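Local coordinates for protein putative exonuclease (Eubacterium rectale, PDB 3L0A) that is a putative exonuclease of the PDDEXK-like clan, probably a hydrolase, and carries a bound zinc ion, at residues 40-43 against 44-47; 6-9 against 10-13; 218-221 against 222-226; 69-72 against 73-77. One frame throughout, in Å; residues are numbered along the deposited sequence. Where two conformers were deposited one is given.

All four contacts are local, each made along a helix, at its end or in the turn before it. Interactions 1 and 2 are the pair that touch: Q12, at the start of helix 12-17, sets its NE2 2.8 Å from L44 O and makes a weak hydrogen bond to K43 O at the end of helix 37-45. Interaction 1 is also near the metal, G40 being about 9 Å from the zinc ion held by C36, C241, C244 and C247. Interaction 4 lies about 17 Å from interaction 2, centre to centre. Interactions 3 and 4 flank the chain's centre from opposite sides, their own centres about 37 Å apart, and both lie away from the zinc site.

Interaction 1 (40-43 against 44-47); sequences GMEK and LNGR
A Schellman motif closes helix 37-45, where R47 N folds back to E42 O at 3.0 Å and G46 N makes a weaker bond to K43 O. G46 takes the C-prime position with positive phi (83°), a conformation that suits glycine. Just before it, N45 N still gives an almost straight helical bond to M41 O (3.0 Å). The side chains of E42 and R47 fasten the same turn from outside, as a salt bridge spanning the end of the helix. R47 NH2 donates to OE2 of E42 at 2.6 Å, lying on the syn lone pair, and OE2 stays close to the guanidinium plane. A weaker bond runs from R47 NE to E42 OE1, the carboxylate and guanidinium being turned 53° apart. E42 reaches R47 because its chain bends at chi2 (-60°) instead of running out straight. A water donates to E42 OE1 (2.7 Å) and more weakly to R47 O, tying the buried carboxylate to the chain beyond the helix. On another side, CD1 of L44 meets the selenium of selenomethionine M41 at 3.8 Å, and both side chains pack on F27 of helix 21-28.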
loop_
_atom_site.group_PDB
_atom_site.type_symbol
_atom_site.label_atom_id
_atom_site.label_comp_id
_atom_site.label_asym_id
_atom_site.label_seq_id
_atom_site.Cartn_x
_atom_site.Cartn_y
_atom_site.Cartn_z
ATOM N N GLY A 40 -6.200 22.722 16.484
ATOM C CA GLY A 40 -7.535 23.190 16.739
ATOM C C GLY A 40 -7.646 24.687 16.964
ATOM O O GLY A 40 -8.674 25.298 16.607
HETATM N N MSE A 41 -6.610 25.254 17.578
HETATM C CA MSE A 41 -6.579 26.694 17.898
HETATM C C MSE A 41 -6.148 27.485 16.661
HETATM O O MSE A 41 -6.708 28.523 16.375
HETATM C CB MSE A 41 -5.621 26.970 19.060
HETATM C CG MSE A 41 -6.128 26.480 20.416
HETATM SE SE MSE A 41 -7.704 27.416 20.996
HETATM C CE MSE A 41 -6.768 28.923 21.804
ATOM N N GLU A 42 -5.192 26.965 15.886
ATOM C CA GLU A 42 -4.836 27.588 14.620
ATOM C C GLU A 42 -5.987 27.605 13.581
ATOM O O GLU A 42 -6.128 28.577 12.827
ATOM C CB GLU A 42 -3.594 26.911 14.057
ATOM C CG GLU A 42 -2.401 27.049 14.976
ATOM C CD GLU A 42 -2.042 28.485 15.220
ATOM O OE1 GLU A 42 -1.491 29.116 14.301
ATOM O OE2 GLU A 42 -2.288 28.995 16.340
ATOM N N LYS A 43 -6.822 26.566 13.550
ATOM C CA LYS A 43 -8.033 26.573 12.693
ATOM C C LYS A 43 -9.045 27.653 13.097
ATOM O O LYS A 43 -9.647 28.297 12.226
ATOM C CB LYS A 43 -8.744 25.206 12.677
ATOM C CG LYS A 43 -8.209 24.232 11.625
ATOM C CD LYS A 43 -8.906 22.824 11.710
ATOM C CE LYS A 43 -10.143 22.667 10.776
ATOM N NZ LYS A 43 -11.104 21.576 11.175
ATOM N N LEU A 44 -9.233 27.824 14.409
ATOM C CA LEU A 44 -10.129 28.839 14.960
ATOM C C LEU A 44 -9.680 30.262 14.639
ATOM O O LEU A 44 -10.483 31.049 14.149
ATOM C CB LEU A 44 -10.231 28.679 16.479
ATOM C CG LEU A 44 -10.967 27.449 16.993
ATOM C CD1 LEU A 44 -10.481 27.120 18.407
ATOM C CD2 LEU A 44 -12.492 27.688 16.944
ATOM N N ASN A 45 -8.411 30.577 14.949
ATOM C CA ASN A 45 -7.758 31.869 14.607
ATOM C C ASN A 45 -7.838 32.224 13.126
ATOM O O ASN A 45 -7.733 33.394 12.759
ATOM C CB ASN A 45 -6.232 31.836 14.877
ATOM C CG ASN A 45 -5.850 31.611 16.342
ATOM O OD1 ASN A 45 -6.642 31.823 17.274
ATOM N ND2 ASN A 45 -4.601 31.177 16.540
ATOM N N GLY A 46 -7.943 31.203 12.276
ATOM C CA GLY A 46 -7.847 31.390 10.829
ATOM C C GLY A 46 -6.417 31.450 10.312
ATOM O O GLY A 46 -6.170 31.984 9.244
ATOM N N ARG A 47 -5.468 30.895 11.058
ATOM C CA ARG A 47 -4.061 30.904 10.633
ATOM C C ARG A 47 -3.635 29.584 10.004
ATOM O O ARG A 47 -2.510 29.465 9.521
ATOM C CB ARG A 47 -3.161 31.235 11.814
ATOM C CG ARG A 47 -3.592 32.494 12.508
ATOM C CD ARG A 47 -2.524 33.036 13.408
ATOM N NE ARG A 47 -2.182 32.059 14.424
ATOM C CZ ARG A 47 -1.370 32.296 15.446
ATOM N NH1 ARG A 47 -0.811 33.502 15.616
ATOM N NH2 ARG A 47 -1.114 31.326 16.322
HETATM O O HOH W 1 -1.054 27.958 11.867
#

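Interaction 2 (6-9 against 10-13); sequences SENY and YSQE
Y9 and Y10 meet as a T-shaped pair, the edge of the Y9 ring pointing into the face of Y10. The planes stand 88° apart with centroids separated by 5.0 Å, and Y9 CD2 sits 3.5 Å above the middle of the Y10 ring. Neighbours in sequence can pair this way because their side chains leave differently: the Y9 ring is trans to its backbone N (chi1 -175°), while that of Y10 lies beside its own N. Both rings also touch K131 of strand 126-136, and Y9 makes a cation-pi contact with K129. N8, the third residue, supplies the carbonyl that closes a type I turn from N8 to S11. S11 OG donates to N8 O at 2.6 Å in the carbonyl plane, on a lone pair, whereas S11 N approaches the same oxygen from above that plane at 3.0 Å. Water 2 bridges E7 O and Y10 N, the latter at 3.0 Å. S11 is the N-cap of helix 12-17, and its OG also accepts from A14 N. The hydroxyl is therefore held in both its roles, giving its proton to the turn and a lone pair to the helix start, which couples the turn directly to the first helical turn.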
loop_
_atom_site.group_PDB
_atom_site.type_symbol
_atom_site.label_atom_id
_atom_site.label_comp_id
_atom_site.label_asym_id
_atom_site.label_seq_id
_atom_site.Cartn_x
_atom_site.Cartn_y
_atom_site.Cartn_z
ATOM N N SER A 6 -27.189 28.500 6.472
ATOM C CA SER A 6 -26.442 27.708 5.523
ATOM C C SER A 6 -25.186 28.429 5.046
ATOM O O SER A 6 -24.160 27.791 4.898
ATOM C CB SER A 6 -27.305 27.389 4.308
ATOM O OG SER A 6 -27.757 28.591 3.706
ATOM N N GLU A 7 -25.279 29.744 4.812
ATOM C CA GLU A 7 -24.164 30.514 4.241
ATOM C C GLU A 7 -23.044 30.646 5.262
ATOM O O GLU A 7 -21.854 30.554 4.903
ATOM C CB GLU A 7 -24.615 31.913 3.771
ATOM C CG GLU A 7 -23.567 32.692 2.934
ATOM C CD GLU A 7 -23.631 34.213 3.140
ATOM O OE1 GLU A 7 -24.652 34.836 2.762
ATOM O OE2 GLU A 7 -22.647 34.786 3.673
ATOM N N ASN A 8 -23.423 30.832 6.533
ATOM C CA ASN A 8 -22.472 31.137 7.626
ATOM C C ASN A 8 -22.147 30.038 8.672
ATOM O O ASN A 8 -21.379 30.287 9.614
ATOM C CB ASN A 8 -22.942 32.417 8.359
ATOM C CG ASN A 8 -23.913 32.142 9.516
ATOM O OD1 ASN A 8 -24.500 31.049 9.634
ATOM N ND2 ASN A 8 -24.072 33.145 10.389
ATOM N N TYR A 9 -22.721 28.843 8.511
ATOM C CA TYR A 9 -22.551 27.751 9.487
ATOM C C TYR A 9 -21.086 27.434 9.796
ATOM O O TYR A 9 -20.733 27.174 10.946
ATOM C CB TYR A 9 -23.196 26.469 8.979
ATOM C CG TYR A 9 -23.158 25.340 9.963
ATOM C CD1 TYR A 9 -24.083 25.247 10.964
ATOM C CD2 TYR A 9 -22.227 24.347 9.869
ATOM C CE1 TYR A 9 -24.065 24.196 11.867
ATOM C CE2 TYR A 9 -22.197 23.271 10.776
ATOM C CZ TYR A 9 -23.116 23.208 11.774
ATOM O OH TYR A 9 -23.089 22.166 12.684
ATOM N N TYR A 10 -20.259 27.435 8.758
ATOM C CA TYR A 10 -18.853 27.042 8.879
ATOM C C TYR A 10 -17.949 28.263 9.059
ATOM O O TYR A 10 -16.733 28.131 9.052
ATOM C CB TYR A 10 -18.406 26.217 7.652
ATOM C CG TYR A 10 -19.130 24.870 7.448
ATOM C CD1 TYR A 10 -18.939 23.809 8.323
ATOM C CD2 TYR A 10 -20.000 24.674 6.369
ATOM C CE1 TYR A 10 -19.604 22.577 8.128
ATOM C CE2 TYR A 10 -20.659 23.450 6.166
ATOM C CZ TYR A 10 -20.459 22.417 7.041
ATOM O OH TYR A 10 -21.131 21.221 6.845
ATOM N N SER A 11 -18.534 29.442 9.281
ATOM C CA SER A 11 -17.751 30.667 9.358
ATOM C C SER A 11 -16.850 30.663 10.575
ATOM O O SER A 11 -17.087 29.930 11.529
ATOM C CB SER A 11 -18.655 31.903 9.355
ATOM O OG SER A 11 -19.565 31.956 10.461
ATOM N N GLN A 12 -15.802 31.481 10.520
ATOM C CA GLN A 12 -14.879 31.654 11.651
ATOM C C GLN A 12 -15.612 32.064 12.912
ATOM O O GLN A 12 -15.353 31.486 13.964
ATOM C CB GLN A 12 -13.793 32.700 11.331
ATOM C CG GLN A 12 -12.817 32.258 10.236
ATOM C CD GLN A 12 -11.961 31.080 10.673
ATOM O OE1 GLN A 12 -12.277 29.908 10.377
ATOM N NE2 GLN A 12 -10.885 31.380 11.412
ATOM N N GLU A 13 -16.516 33.046 12.791
ATOM C CA GLU A 13 -17.348 33.503 13.926
ATOM C C GLU A 13 -18.418 32.490 14.319
ATOM O O GLU A 13 -18.798 32.436 15.483
ATOM C CB GLU A 13 -17.982 34.923 13.738
ATOM C CG GLU A 13 -18.637 35.259 12.358
ATOM C CD GLU A 13 -17.591 35.596 11.234
ATOM O OE1 GLU A 13 -16.833 36.595 11.381
ATOM O OE2 GLU A 13 -17.516 34.857 10.216
HETATM O O HOH W 2 -20.657 28.097 5.890
#

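Interaction 3 (218-221 against 222-226); sequences LHMV and EMNMP
L218 O receives E222 N at 3.1 Å, the first of four successive helical bonds in this part of helix 211-232; the leucine side chain itself turns to A175 and F124. At H219 the backbone oxygen accepts M223 N, and the imidazole is met by the end of selenomethionine M223. M223 CE comes within 3.6 Å of H219 CE1, and its selenium is 4.5 Å from the ring centroid, 39° off the normal, an oblique selenium-aromatic contact. The bends at chi2 and chi3 of M223 curl its methyl back to the ring, whose CG is trans to the H219 backbone N (chi1 -180°). M220 O takes N224 N at 3.2 Å. V221 O serves two donors, M225 N at 3.0 Å and, more weakly, N224 N. The side chains of V221 and M225 lie side by side, pointing the same way, with V221 CG1 3.9 Å from M225 CG, and both pack on W128, F124 and Y24. P226 has no N-H to continue the series, and the helix kinks there. The chemistry is thus divided: an apolar pair faces the neighbouring parts of the fold, H219 and M223 meet on the exposed side in a contact that probably rests largely on dispersion, and the proline interrupts the regular bonding.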
loop_
_atom_site.group_PDB
_atom_site.type_symbol
_atom_site.label_atom_id
_atom_site.label_comp_id
_atom_site.label_asym_id
_atom_site.label_seq_id
_atom_site.Cartn_x
_atom_site.Cartn_y
_atom_site.Cartn_z
ATOM N N LEU A 218 -20.932 9.968 24.669
ATOM C CA LEU A 218 -21.352 11.275 25.198
ATOM C C LEU A 218 -20.680 11.481 26.539
ATOM O O LEU A 218 -20.389 12.613 26.918
ATOM C CB LEU A 218 -22.875 11.371 25.323
ATOM C CG LEU A 218 -23.497 12.750 25.606
ATOM C CD1 LEU A 218 -23.328 13.680 24.406
ATOM C CD2 LEU A 218 -24.986 12.614 25.993
ATOM N N HIS A 219 -20.424 10.370 27.231
ATOM C CA HIS A 219 -19.668 10.369 28.486
ATOM C C HIS A 219 -18.226 10.827 28.263
ATOM O O HIS A 219 -17.773 11.760 28.908
ATOM C CB HIS A 219 -19.703 8.989 29.166
ATOM C CG HIS A 219 -18.947 8.939 30.456
ATOM N ND1 HIS A 219 -19.459 9.425 31.642
ATOM C CD2 HIS A 219 -17.701 8.487 30.741
ATOM C CE1 HIS A 219 -18.563 9.271 32.601
ATOM N NE2 HIS A 219 -17.489 8.701 32.082
HETATM N N MSE A 220 -17.521 10.188 27.341
HETATM C CA MSE A 220 -16.165 10.612 26.980
HETATM C C MSE A 220 -16.071 12.093 26.593
HETATM O O MSE A 220 -15.103 12.771 26.941
HETATM C CB MSE A 220 -15.614 9.744 25.834
HETATM C CG MSE A 220 -15.065 8.356 26.289
HETATM SE SE MSE A 220 -13.790 8.477 27.799
HETATM C CE MSE A 220 -12.268 9.288 26.819
ATOM N N VAL A 221 -17.074 12.589 25.873
ATOM C CA VAL A 221 -17.157 14.011 25.532
ATOM C C VAL A 221 -17.160 14.847 26.797
ATOM O O VAL A 221 -16.366 15.786 26.923
ATOM C CB VAL A 221 -18.412 14.337 24.698
ATOM C CG1 VAL A 221 -18.541 15.830 24.497
ATOM C CG2 VAL A 221 -18.336 13.628 23.369
ATOM N N GLU A 222 -18.034 14.471 27.731
ATOM C CA GLU A 222 -18.106 15.116 29.044
ATOM C C GLU A 222 -16.774 15.157 29.776
ATOM O O GLU A 222 -16.456 16.181 30.376
ATOM C CB GLU A 222 -19.152 14.428 29.948
ATOM C CG GLU A 222 -19.484 15.186 31.267
ATOM C CD GLU A 222 -20.607 14.523 32.075
ATOM O OE1 GLU A 222 -21.017 13.397 31.693
ATOM O OE2 GLU A 222 -21.090 15.130 33.086
HETATM N N MSE A 223 -16.003 14.063 29.737
HETATM C CA MSE A 223 -14.720 14.000 30.486
HETATM C C MSE A 223 -13.656 14.918 29.894
HETATM O O MSE A 223 -12.823 15.447 30.620
HETATM C CB MSE A 223 -14.135 12.571 30.563
HETATM C CG MSE A 223 -14.941 11.537 31.357
HETATM SE SE MSE A 223 -15.503 12.012 33.183
HETATM C CE MSE A 223 -17.343 12.670 32.918
ATOM N N ASN A 224 -13.677 15.073 28.568
ATOM C CA ASN A 224 -12.670 15.853 27.844
ATOM C C ASN A 224 -12.991 17.330 27.701
ATOM O O ASN A 224 -12.077 18.120 27.480
ATOM C CB ASN A 224 -12.465 15.279 26.462
ATOM C CG ASN A 224 -11.716 13.975 26.489
ATOM O OD1 ASN A 224 -12.212 12.959 26.029
ATOM N ND2 ASN A 224 -10.527 13.993 27.051
HETATM N N MSE A 225 -14.261 17.719 27.816
HETATM C CA MSE A 225 -14.623 19.102 27.499
HETATM C C MSE A 225 -13.966 20.154 28.412
HETATM O O MSE A 225 -13.627 21.237 27.921
HETATM C CB MSE A 225 -16.151 19.318 27.477
HETATM C CG MSE A 225 -16.820 18.915 26.193
HETATM SE SE MSE A 225 -16.231 20.006 24.761
HETATM C CE MSE A 225 -17.046 21.649 25.280
ATOM N N PRO A 226 -13.827 19.877 29.738
ATOM C CA PRO A 226 -13.197 20.925 30.567
ATOM C C PRO A 226 -11.799 21.325 30.052
ATOM O O PRO A 226 -11.519 22.508 29.881
ATOM C CB PRO A 226 -13.140 20.294 31.980
ATOM C CG PRO A 226 -14.219 19.221 31.987
ATOM C CD PRO A 226 -14.326 18.740 30.548
#

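Interaction 4 (69-72 against 73-77); sequences SLDQ and FKKDN
D71 and K75, one turn apart on helix 70-76, are joined by a salt bridge from K75 NZ to D71 OD2 at 2.8 Å. The ammonium meets OD2 nearly head-on, in line with its C-O bond, and the lysine gets there as a stretched chain whose CD and CE also run past that oxygen. One residue further along, a second polar bridge of the same spacing links neutral to charged: Q72 NE2 donates to D76 OD1 at 3.0 Å. The carboxylate oxygen lies almost in the amide plane of Q72, yet the donor stands well above the carboxylate plane; the two flat groups are turned 45° to each other. Q72 reaches it by bending at chi2 (58°), which brings the amide back over the next turn.

Backbone bonds carry the helix beneath. F73 N bonds S69 O, K74 N bonds L70 O (3.0 Å), K75 N bonds D71 O, and D76 N bonds Q72 O. S69 occupies the N-cap position, but its hydroxyl is turned to S64 and E67 and makes no capping bond. At the far end the side chain of N77 replaces a main-chain donor: its ND2 gives a hydrogen bond to F73 O at 2.6 Å and at the same time sits 3.1 Å above the middle of the F73 ring.

Apolar contact is slight between the two segments, L70 CG approaching K74 CE at 4.4 Å, while F73 packs outward on S60 and S64 of helix 54-67. Side-chain bridges between residues i and i+4 over successive i+4 backbone bonds are typical of a short, solvent-facing alpha helix.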
loop_
_atom_site.group_PDB
_atom_site.type_symbol
_atom_site.label_atom_id
_atom_site.label_comp_id
_atom_site.label_asym_id
_atom_site.label_seq_id
_atom_site.Cartn_x
_atom_site.Cartn_y
_atom_site.Cartn_z
ATOM N N SER A 69 -28.222 21.563 -4.375
ATOM C CA SER A 69 -27.301 22.682 -4.365
ATOM C C SER A 69 -26.030 22.310 -5.147
ATOM O O SER A 69 -24.960 22.827 -4.856
ATOM C CB SER A 69 -26.904 23.020 -2.903
ATOM O OG SER A 69 -26.131 21.964 -2.293
ATOM N N LEU A 70 -26.156 21.394 -6.111
ATOM C CA LEU A 70 -25.013 20.861 -6.840
ATOM C C LEU A 70 -24.421 21.886 -7.795
ATOM O O LEU A 70 -23.195 21.936 -7.958
ATOM C CB LEU A 70 -25.416 19.611 -7.622
ATOM C CG LEU A 70 -24.323 18.737 -8.250
ATOM C CD1 LEU A 70 -23.181 18.419 -7.282
ATOM C CD2 LEU A 70 -24.969 17.456 -8.730
ATOM N N ASP A 71 -25.272 22.695 -8.433
ATOM C CA ASP A 71 -24.777 23.697 -9.403
ATOM C C ASP A 71 -23.797 24.622 -8.718
ATOM O O ASP A 71 -22.747 24.952 -9.280
ATOM C CB ASP A 71 -25.915 24.538 -10.007
ATOM C CG ASP A 71 -25.448 25.388 -11.192
ATOM O OD1 ASP A 71 -25.153 24.816 -12.260
ATOM O OD2 ASP A 71 -25.358 26.629 -11.069
ATOM N N GLN A 72 -24.166 25.056 -7.513
ATOM C CA GLN A 72 -23.368 25.998 -6.765
ATOM C C GLN A 72 -22.180 25.320 -6.160
ATOM O O GLN A 72 -21.130 25.934 -6.074
ATOM C CB GLN A 72 -24.173 26.713 -5.673
ATOM C CG GLN A 72 -23.447 27.969 -5.102
ATOM C CD GLN A 72 -23.097 29.041 -6.176
ATOM O OE1 GLN A 72 -23.969 29.498 -6.950
ATOM N NE2 GLN A 72 -21.807 29.427 -6.232
ATOM N N PHE A 73 -22.303 24.059 -5.764
ATOM C CA PHE A 73 -21.105 23.343 -5.312
ATOM C C PHE A 73 -20.009 23.312 -6.397
ATOM O O PHE A 73 -18.799 23.535 -6.133
ATOM C CB PHE A 73 -21.433 21.922 -4.923
ATOM C CG PHE A 73 -20.268 21.188 -4.358
ATOM C CD1 PHE A 73 -19.899 21.372 -3.050
ATOM C CD2 PHE A 73 -19.538 20.325 -5.131
ATOM C CE1 PHE A 73 -18.811 20.712 -2.521
ATOM C CE2 PHE A 73 -18.456 19.642 -4.607
ATOM C CZ PHE A 73 -18.088 19.843 -3.294
ATOM N N LYS A 74 -20.435 23.018 -7.618
ATOM C CA LYS A 74 -19.509 22.906 -8.715
ATOM C C LYS A 74 -18.848 24.251 -9.005
ATOM O O LYS A 74 -17.657 24.319 -9.273
ATOM C CB LYS A 74 -20.245 22.396 -9.932
ATOM C CG LYS A 74 -20.483 20.908 -9.866
ATOM C CD LYS A 74 -21.376 20.466 -10.983
ATOM C CE LYS A 74 -21.215 18.995 -11.297
ATOM N NZ LYS A 74 -22.304 18.541 -12.232
ATOM N N LYS A 75 -19.636 25.316 -8.942
ATOM C CA LYS A 75 -19.116 26.661 -9.109
ATOM C C LYS A 75 -18.067 26.998 -8.043
ATOM O O LYS A 75 -17.013 27.560 -8.368
ATOM C CB LYS A 75 -20.263 27.691 -9.120
ATOM C CG LYS A 75 -20.875 27.908 -10.509
ATOM C CD LYS A 75 -22.313 28.442 -10.432
ATOM C CE LYS A 75 -22.874 28.936 -11.779
ATOM N NZ LYS A 75 -24.386 29.129 -11.741
ATOM N N ASP A 76 -18.314 26.612 -6.795
ATOM C CA ASP A 76 -17.411 26.994 -5.700
ATOM C C ASP A 76 -16.158 26.138 -5.607
ATOM O O ASP A 76 -15.254 26.496 -4.852
ATOM C CB ASP A 76 -18.103 26.905 -4.333
ATOM C CG ASP A 76 -19.219 27.907 -4.151
ATOM O OD1 ASP A 76 -19.196 29.002 -4.762
ATOM O OD2 ASP A 76 -20.142 27.580 -3.370
ATOM N N ASN A 77 -16.135 25.002 -6.311
ATOM C CA ASN A 77 -15.054 23.992 -6.244
ATOM C C ASN A 77 -14.544 23.525 -7.644
ATOM O O ASN A 77 -14.582 22.318 -7.991
ATOM C CB ASN A 77 -15.515 22.763 -5.465
ATOM C CG ASN A 77 -16.051 23.083 -4.076
ATOM O OD1 ASN A 77 -15.297 23.131 -3.118
ATOM N ND2 ASN A 77 -17.397 23.217 -3.952
#